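Local coordinates for probable outer membrane protein (Pseudomonas aeruginosa, PDB 3DWO), which forms an outer-membrane beta barrel that probably takes up hydrophobic compounds such as long-chain fatty acids, at residues Gly20-Ser28 / Ala36-Gln46. Numbering follows the deposited sequence.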
ATOM      1  N   GLY A  20     -15.250  10.887   5.140  1.00 30.78           N
ATOM      2  CA  GLY A  20     -14.021  11.495   4.673  1.00 30.40           C
ATOM      3  C   GLY A  20     -13.573  12.608   5.598  1.00 32.83           C
ATOM      4  O   GLY A  20     -13.497  12.423   6.817  1.00 32.17           O
ATOM      5  N   SER A  21     -13.285  13.772   5.025  1.00 33.01           N
ATOM      6  CA  SER A  21     -12.839  14.907   5.818  1.00 36.85           C
ATOM      7  C   SER A  21     -13.889  16.018   5.872  1.00 37.37           C
ATOM      8  O   SER A  21     -13.553  17.186   6.088  1.00 37.81           O
ATOM      9  CB  SER A  21     -11.528  15.452   5.243  1.00 38.14           C
ATOM     10  OG  SER A  21     -11.678  15.782   3.872  1.00 41.34           O
ATOM     11  N   LEU A  22     -15.158  15.648   5.699  1.00 36.76           N
ATOM     12  CA  LEU A  22     -16.242  16.623   5.710  1.00 36.46           C
ATOM     13  C   LEU A  22     -16.809  16.986   7.082  1.00 37.11           C
ATOM     14  O   LEU A  22     -17.665  17.867   7.180  1.00 38.25           O
ATOM     15  CB  LEU A  22     -17.372  16.162   4.783  1.00 36.98           C
ATOM     16  CG  LEU A  22     -17.014  16.119   3.291  1.00 37.54           C
ATOM     17  CD1 LEU A  22     -18.240  15.776   2.464  1.00 36.86           C
ATOM     18  CD2 LEU A  22     -16.453  17.466   2.861  1.00 37.98           C
ATOM     19  N   PHE A  23     -16.353  16.319   8.139  1.00 37.16           N
ATOM     20  CA  PHE A  23     -16.825  16.648   9.482  1.00 36.92           C
ATOM     21  C   PHE A  23     -16.275  18.029   9.836  1.00 37.99           C
ATOM     22  O   PHE A  23     -15.194  18.408   9.389  1.00 37.06           O
ATOM     23  CB  PHE A  23     -16.345  15.608  10.499  1.00 37.30           C
ATOM     24  CG  PHE A  23     -17.244  14.403  10.606  1.00 37.79           C
ATOM     25  CD1 PHE A  23     -18.278  14.371  11.539  1.00 37.75           C
ATOM     26  CD2 PHE A  23     -17.074  13.310   9.761  1.00 37.26           C
ATOM     27  CE1 PHE A  23     -19.129  13.269  11.626  1.00 37.23           C
ATOM     28  CE2 PHE A  23     -17.919  12.207   9.839  1.00 37.63           C
ATOM     29  CZ  PHE A  23     -18.950  12.187  10.775  1.00 37.61           C
ATOM     30  N   PRO A  24     -17.021  18.802  10.640  1.00 38.82           N
ATOM     31  CA  PRO A  24     -16.637  20.153  11.066  1.00 38.24           C
ATOM     32  C   PRO A  24     -15.180  20.378  11.484  1.00 38.40           C
ATOM     33  O   PRO A  24     -14.666  19.719  12.386  1.00 37.51           O
ATOM     34  CB  PRO A  24     -17.615  20.439  12.201  1.00 38.29           C
ATOM     35  CG  PRO A  24     -18.861  19.769  11.714  1.00 39.05           C
ATOM     36  CD  PRO A  24     -18.338  18.434  11.196  1.00 38.60           C
ATOM     37  N   ASN A  25     -14.533  21.330  10.817  1.00 38.12           N
ATOM     38  CA  ASN A  25     -13.151  21.706  11.101  1.00 38.98           C
ATOM     39  C   ASN A  25     -12.160  20.547  11.199  1.00 38.21           C
ATOM     40  O   ASN A  25     -11.435  20.418  12.186  1.00 38.42           O
ATOM     41  CB  ASN A  25     -13.098  22.534  12.388  1.00 40.25           C
ATOM     42  CG  ASN A  25     -13.957  23.785  12.309  1.00 42.53           C
ATOM     43  OD1 ASN A  25     -13.816  24.596  11.394  1.00 43.73           O
ATOM     44  ND2 ASN A  25     -14.851  23.946  13.274  1.00 42.58           N
ATOM     45  N   ASP A  26     -12.127  19.715  10.165  1.00 37.13           N
ATOM     46  CA  ASP A  26     -11.222  18.573  10.117  1.00 36.23           C
ATOM     47  C   ASP A  26     -10.042  18.934   9.216  1.00 34.80           C
ATOM     48  O   ASP A  26     -10.168  18.959   7.989  1.00 35.33           O
ATOM     49  CB  ASP A  26     -11.960  17.347   9.570  1.00 37.09           C
ATOM     50  CG  ASP A  26     -11.046  16.155   9.368  1.00 37.23           C
ATOM     51  OD1 ASP A  26      -9.868  16.221   9.777  1.00 37.93           O
ATOM     52  OD2 ASP A  26     -11.509  15.147   8.800  1.00 39.40           O
ATOM     53  N   PRO A  27      -8.877  19.217   9.817  1.00 33.77           N
ATOM     54  CA  PRO A  27      -7.665  19.585   9.079  1.00 32.92           C
ATOM     55  C   PRO A  27      -7.195  18.589   8.017  1.00 32.24           C
ATOM     56  O   PRO A  27      -6.423  18.957   7.129  1.00 31.43           O
ATOM     57  CB  PRO A  27      -6.639  19.796  10.189  1.00 32.85           C
ATOM     58  CG  PRO A  27      -7.092  18.855  11.253  1.00 33.03           C
ATOM     59  CD  PRO A  27      -8.584  19.073  11.254  1.00 33.68           C
ATOM     60  N   SER A  28      -7.658  17.343   8.094  1.00 30.13           N
ATOM     61  CA  SER A  28      -7.261  16.338   7.106  1.00 30.13           C
ATOM     62  C   SER A  28      -7.763  16.739   5.722  1.00 29.13           C
ATOM     63  O   SER A  28      -7.368  16.154   4.712  1.00 27.15           O
ATOM     64  CB  SER A  28      -7.825  14.963   7.467  1.00 30.77           C
ATOM     65  OG  SER A  28      -9.239  14.960   7.386  1.00 33.81           O
ATOM     66  N   ALA A  36     -13.209  21.375   1.160  1.00 33.27           N
ATOM     67  CA  ALA A  36     -13.840  21.449   2.477  1.00 34.35           C
ATOM     68  C   ALA A  36     -13.129  22.434   3.397  1.00 35.91           C
ATOM     69  O   ALA A  36     -13.656  22.842   4.436  1.00 36.47           O
ATOM     70  CB  ALA A  36     -13.872  20.064   3.119  1.00 32.93           C
ATOM     71  N   MET A  37     -11.926  22.814   3.001  1.00 36.61           N
ATOM     72  CA  MET A  37     -11.109  23.745   3.763  1.00 37.59           C
ATOM     73  C   MET A  37     -11.777  25.129   3.807  1.00 38.51           C
ATOM     74  O   MET A  37     -11.557  25.918   4.730  1.00 38.34           O
ATOM     75  CB  MET A  37      -9.742  23.827   3.086  1.00 36.98           C
ATOM     76  CG  MET A  37      -8.565  23.961   4.009  1.00 38.00           C
ATOM     77  SD  MET A  37      -7.052  23.448   3.169  1.00 32.89           S
ATOM     78  CE  MET A  37      -7.170  24.323   1.614  1.00 33.27           C
ATOM     79  N   ALA A  38     -12.599  25.411   2.803  1.00 39.10           N
ATOM     80  CA  ALA A  38     -13.286  26.692   2.701  1.00 40.33           C
ATOM     81  C   ALA A  38     -14.318  26.905   3.807  1.00 41.16           C
ATOM     82  O   ALA A  38     -14.862  27.996   3.953  1.00 39.57           O
ATOM     83  CB  ALA A  38     -13.955  26.808   1.335  1.00 39.15           C
ATOM     84  N   PHE A  39     -14.581  25.866   4.590  1.00 42.33           N
ATOM     85  CA  PHE A  39     -15.557  25.968   5.662  1.00 43.31           C
ATOM     86  C   PHE A  39     -14.942  25.820   7.042  1.00 44.39           C
ATOM     87  O   PHE A  39     -15.650  25.679   8.036  1.00 44.60           O
ATOM     88  CB  PHE A  39     -16.661  24.938   5.432  1.00 42.98           C
ATOM     89  CG  PHE A  39     -17.440  25.185   4.177  1.00 44.10           C
ATOM     90  CD1 PHE A  39     -18.377  26.215   4.117  1.00 45.15           C
ATOM     91  CD2 PHE A  39     -17.189  24.443   3.030  1.00 44.29           C
ATOM     92  CE1 PHE A  39     -19.051  26.503   2.926  1.00 45.32           C
ATOM     93  CE2 PHE A  39     -17.855  24.722   1.836  1.00 44.37           C
ATOM     94  CZ  PHE A  39     -18.787  25.755   1.784  1.00 45.08           C
ATOM     95  N   ILE A  40     -13.615  25.850   7.093  1.00 46.44           N
ATOM     96  CA  ILE A  40     -12.894  25.761   8.358  1.00 47.84           C
ATOM     97  C   ILE A  40     -12.621  27.206   8.742  1.00 50.26           C
ATOM     98  O   ILE A  40     -11.823  27.891   8.103  1.00 50.87           O
ATOM     99  CB  ILE A  40     -11.574  24.972   8.199  1.00 45.78           C
ATOM    100  CG1 ILE A  40     -11.896  23.489   7.990  1.00 44.92           C
ATOM    101  CG2 ILE A  40     -10.690  25.166   9.422  1.00 44.22           C
ATOM    102  CD1 ILE A  40     -10.688  22.607   7.788  1.00 43.45           C
ATOM    103  N   ASP A  41     -13.300  27.660   9.788  1.00 52.95           N
ATOM    104  CA  ASP A  41     -13.207  29.039  10.252  1.00 55.33           C
ATOM    105  C   ASP A  41     -11.964  29.501  11.009  1.00 55.14           C
ATOM    106  O   ASP A  41     -11.892  30.662  11.407  1.00 56.26           O
ATOM    107  CB  ASP A  41     -14.459  29.367  11.074  1.00 58.35           C
ATOM    108  CG  ASP A  41     -14.830  28.255  12.047  1.00 61.15           C
ATOM    109  OD1 ASP A  41     -15.980  28.259  12.537  1.00 62.80           O
ATOM    110  OD2 ASP A  41     -13.977  27.383  12.325  1.00 62.62           O
ATOM    111  N   LYS A  42     -10.983  28.628  11.205  1.00 54.65           N
ATOM    112  CA  LYS A  42      -9.777  29.042  11.922  1.00 53.78           C
ATOM    113  C   LYS A  42      -8.531  28.217  11.636  1.00 52.01           C
ATOM    114  O   LYS A  42      -8.584  27.212  10.930  1.00 51.07           O
ATOM    115  CB  LYS A  42     -10.042  29.052  13.431  1.00 55.70           C
ATOM    116  CG  LYS A  42     -11.043  28.010  13.896  1.00 58.10           C
ATOM    117  CD  LYS A  42     -10.648  26.606  13.478  1.00 59.72           C
ATOM    118  CE  LYS A  42     -11.766  25.622  13.789  1.00 61.51           C
ATOM    119  NZ  LYS A  42     -12.176  25.686  15.220  1.00 62.70           N
ATOM    120  N   ARG A  43      -7.407  28.666  12.192  1.00 50.36           N
ATOM    121  CA  ARG A  43      -6.125  27.994  12.026  1.00 48.90           C
ATOM    122  C   ARG A  43      -6.101  26.712  12.842  1.00 46.62           C
ATOM    123  O   ARG A  43      -6.406  26.727  14.033  1.00 46.35           O
ATOM    124  CB  ARG A  43      -4.975  28.877  12.509  1.00 51.10           C
ATOM    125  CG  ARG A  43      -4.722  30.143  11.721  1.00 55.56           C
ATOM    126  CD  ARG A  43      -3.470  30.815  12.269  1.00 59.21           C
ATOM    127  NE  ARG A  43      -3.099  32.030  11.551  1.00 63.06           N
ATOM    128  CZ  ARG A  43      -1.949  32.676  11.737  1.00 65.48           C
ATOM    129  NH1 ARG A  43      -1.065  32.219  12.616  1.00 66.27           N
ATOM    130  NH2 ARG A  43      -1.680  33.776  11.044  1.00 65.95           N
ATOM    131  N   ILE A  44      -5.725  25.609  12.205  1.00 43.79           N
ATOM    132  CA  ILE A  44      -5.651  24.334  12.897  1.00 40.93           C
ATOM    133  C   ILE A  44      -4.389  23.570  12.510  1.00 39.28           C
ATOM    134  O   ILE A  44      -4.051  23.454  11.328  1.00 38.44           O
ATOM    135  CB  ILE A  44      -6.880  23.452  12.589  1.00 41.76           C
ATOM    136  CG1 ILE A  44      -8.164  24.239  12.842  1.00 42.99           C
ATOM    137  CG2 ILE A  44      -6.877  22.223  13.489  1.00 41.48           C
ATOM    138  CD1 ILE A  44      -9.429  23.451  12.568  1.00 44.35           C
ATOM    139  N   ALA A  45      -3.689  23.074  13.524  1.00 37.21           N
ATOM    140  CA  ALA A  45      -2.470  22.294  13.344  1.00 35.66           C
ATOM    141  C   ALA A  45      -2.764  20.946  13.990  1.00 35.53           C
ATOM    142  O   ALA A  45      -3.293  20.892  15.099  1.00 35.42           O
ATOM    143  CB  ALA A  45      -1.301  22.971  14.041  1.00 33.71           C
ATOM    144  N   GLN A  46      -2.424  19.858  13.306  1.00 34.85           N
ATOM    145  CA  GLN A  46      -2.713  18.533  13.838  1.00 34.44           C
ATOM    146  C   GLN A  46      -1.657  17.485  13.509  1.00 34.32           C
ATOM    147  O   GLN A  46      -1.149  17.427  12.391  1.00 34.03           O
ATOM    148  CB  GLN A  46      -4.069  18.072  13.303  1.00 33.96           C
ATOM    149  CG  GLN A  46      -4.533  16.715  13.785  1.00 34.87           C
ATOM    150  CD  GLN A  46      -5.842  16.303  13.131  1.00 34.39           C
ATOM    151  OE1 GLN A  46      -5.913  16.128  11.913  1.00 33.11           O
ATOM    152  NE2 GLN A  46      -6.885  16.157  13.936  1.00 32.13           N
TER
HETATM  153  O   HOH W   1     -15.780  23.013   8.991  1.00 48.16           O
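Two donors grip Asp-26 OD1 where it faces Gln-46 across the contact: Ser-28 N and the side-chain amide of Asn-9, which also donates to Gln-46 OE1 and so links residues 20-28 with residues 36-46. The bond from Ser-28 N to Asp-26 OD1 is 3.0 Å long with an angle of 159° at the hydrogen, yet the donor lies 58° out of the carboxylate plane. This is a capping bond, made just before the turn into helix 29-32. Ser-28 OG adds a 2.7 Å bond to Asp-26 OD2, so both carboxylate oxygens are occupied and the group's rotation is restricted.

Gln-46 crosses Pro-27 at about a right angle. With CG opposite the backbone N (chi1 -179°) and the chain extended beyond it, the amide reaches over the proline ring, bringing OE1 within 3.0 Å of Pro-27 CG, a tight approach. Gln-46 NE2 is hydrogen-bonded to Thr-440 OG1 on strand 423-441. Pro-27 CG also packs on Ile-44 CG2 at 4.0 Å.

Strand 44-63, which begins at Ile-44, pairs antiparallel with its neighbour 93-105 and with the last strand, 423-441, and the second pairing closes the barrel. The residues before it form the N-terminal plug, or hatch, of the FadL family, and this contact packs one plug loop against the polypeptide as it enters the wall.

Farther back along the chain, Ile-40 CD1 lies 3.7 Å from Asp-26 O, while the CD1 methyl of Ile-44 rests on the backbone and CB of Asn-25. A water accepts from Asn-25 N and donates to Phe-39 O, each bond 2.8 Å, bridging two backbones that make no clear direct hydrogen bond. The Lys-42 chain crosses Asn-25 at about a right angle, its CE against the Asn-25 side chain, and NZ forms a salt bridge with Asp-442. At the remaining end, Leu-22 CD2 meets Ala-36 CB at 3.7 Å.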